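Local coordinates for hypothetical protein (Deinococcus radiodurans, PDB 1U5K) that is a zinc-binding RecO-family protein, probably involved in DNA repair and in recombination by the RecF pathway, at residues L187-L190 / R191-R195. Residues are numbered along the deposited sequence; the frame is centred on the assembly and turned at random.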
# COMPACT_ATOMS: atom_id res chain seq x y z
N LEU A 187 9.48 -9.94 -25.79
CA LEU A 187 10.88 -10.29 -25.65
C LEU A 187 11.77 -9.15 -26.09
O LEU A 187 12.79 -8.83 -25.47
CB LEU A 187 11.27 -11.51 -26.48
CG LEU A 187 11.39 -12.85 -25.77
CD1 LEU A 187 11.85 -13.89 -26.80
CD2 LEU A 187 12.30 -12.74 -24.56
N ASP A 188 11.38 -8.52 -27.19
CA ASP A 188 12.19 -7.45 -27.72
C ASP A 188 12.23 -6.27 -26.76
O ASP A 188 13.27 -5.64 -26.54
CB ASP A 188 11.67 -7.08 -29.11
CG ASP A 188 12.18 -5.75 -29.56
OD1 ASP A 188 11.37 -4.81 -29.46
OD2 ASP A 188 13.34 -5.55 -29.95
N PHE A 189 11.08 -5.95 -26.20
CA PHE A 189 11.01 -4.91 -25.17
C PHE A 189 11.89 -5.24 -23.97
O PHE A 189 12.74 -4.45 -23.58
CB PHE A 189 9.58 -4.67 -24.71
CG PHE A 189 9.48 -3.58 -23.69
CD1 PHE A 189 9.43 -2.26 -24.07
CD2 PHE A 189 9.50 -3.90 -22.34
CE1 PHE A 189 9.33 -1.27 -23.11
CE2 PHE A 189 9.43 -2.91 -21.37
CZ PHE A 189 9.31 -1.61 -21.77
N LEU A 190 11.69 -6.43 -23.42
CA LEU A 190 12.44 -6.84 -22.24
C LEU A 190 13.95 -6.80 -22.46
O LEU A 190 14.66 -6.35 -21.57
CB LEU A 190 11.97 -8.23 -21.80
CG LEU A 190 10.57 -8.33 -21.23
CD1 LEU A 190 10.26 -9.75 -20.89
CD2 LEU A 190 10.28 -7.43 -20.06
N ARG A 191 14.42 -7.18 -23.64
CA ARG A 191 15.84 -7.25 -23.93
C ARG A 191 16.52 -5.91 -24.17
O ARG A 191 17.72 -5.76 -23.96
CB ARG A 191 16.09 -8.17 -25.14
CG ARG A 191 15.84 -9.64 -24.87
CD ARG A 191 15.96 -10.47 -26.13
NE ARG A 191 15.94 -11.90 -25.90
CZ ARG A 191 15.62 -12.82 -26.80
NH1 ARG A 191 15.26 -12.49 -28.03
NH2 ARG A 191 15.68 -14.10 -26.47
N HIS A 192 15.73 -4.92 -24.54
CA HIS A 192 16.29 -3.66 -25.01
C HIS A 192 15.77 -2.42 -24.31
O HIS A 192 16.34 -1.36 -24.48
CB HIS A 192 16.03 -3.59 -26.51
CG HIS A 192 16.66 -4.72 -27.26
ND1 HIS A 192 18.02 -4.91 -27.26
CD2 HIS A 192 16.13 -5.72 -27.99
CE1 HIS A 192 18.31 -5.99 -27.98
NE2 HIS A 192 17.18 -6.49 -28.44
N ALA A 193 14.75 -2.55 -23.47
CA ALA A 193 14.06 -1.39 -22.91
C ALA A 193 14.99 -0.54 -22.05
O ALA A 193 14.91 0.69 -22.08
CB ALA A 193 12.85 -1.83 -22.11
N VAL A 194 15.92 -1.17 -21.33
CA VAL A 194 16.87 -0.42 -20.53
C VAL A 194 17.85 0.45 -21.33
O VAL A 194 18.14 1.57 -20.92
CB VAL A 194 17.57 -1.36 -19.54
CG1 VAL A 194 18.72 -0.67 -18.82
CG2 VAL A 194 16.55 -1.91 -18.57
N ARG A 195 18.33 -0.04 -22.47
CA ARG A 195 19.36 0.62 -23.27
C ARG A 195 18.79 1.56 -24.33
O ARG A 195 19.31 2.64 -24.59
CB ARG A 195 20.29 -0.44 -23.88
CG ARG A 195 21.01 -0.09 -25.18
CD ARG A 195 21.30 -1.30 -26.10
NE ARG A 195 21.05 -0.98 -27.50
CZ ARG A 195 19.99 -1.33 -28.23
NH1 ARG A 195 19.02 -2.10 -27.77
NH2 ARG A 195 19.93 -0.92 -29.49
O HOH W 1 16.45 -4.33 -21.31
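The methyl of Ala-193 sits over the centre of the Phe-189 ring: CB lies 3.6 Å from the ring centroid, a CH-pi contact close to the ring normal. The i to i+4 spacing puts the methyl within range, and Phe-189, with CG anti to the backbone N (chi1 -178°), turns its ring face to it. The same spacing serves a different pair of groups at Arg-191. Leu-187 CD1 lies over one face of its guanidinium, 3.8 Å from NH2 and offset toward the rim, while the arginine chain, extended from CG to NE, runs past the leucine. The imidazole of His-192 has Arg-191 CB over one face, offset toward the rim, and Asp-188 O at its edge near the ring plane, 3.2 Å from CD2; the Asp-188 carboxylate, salt-bridged to Arg-196, is inclined 50° to that ring.

The backbone bonds under this stretch are not uniform: Arg-191 N bonds to Leu-187 O, while Phe-189 O accepts from both Ala-193 N (2.8 Å) and His-192 N (3.2 Å), the latter from above the carbonyl plane. A water donates to Leu-190 O at 2.7 Å and accepts from Val-194 N. Replacing Arg-191 by an alanine is likely to strip the Leu-187 methyls of part of their cover and to leave Pro-161 O without its weak bond from NH2.

This part of the chain, on helix 184-192, sets Phe-189 against Trp-131 and Tyr-138 of helix 129-141 and Leu-214 of helix 211-225, while the Arg-191 side chain lies about 9 Å from that of the zinc ligand Cys-173.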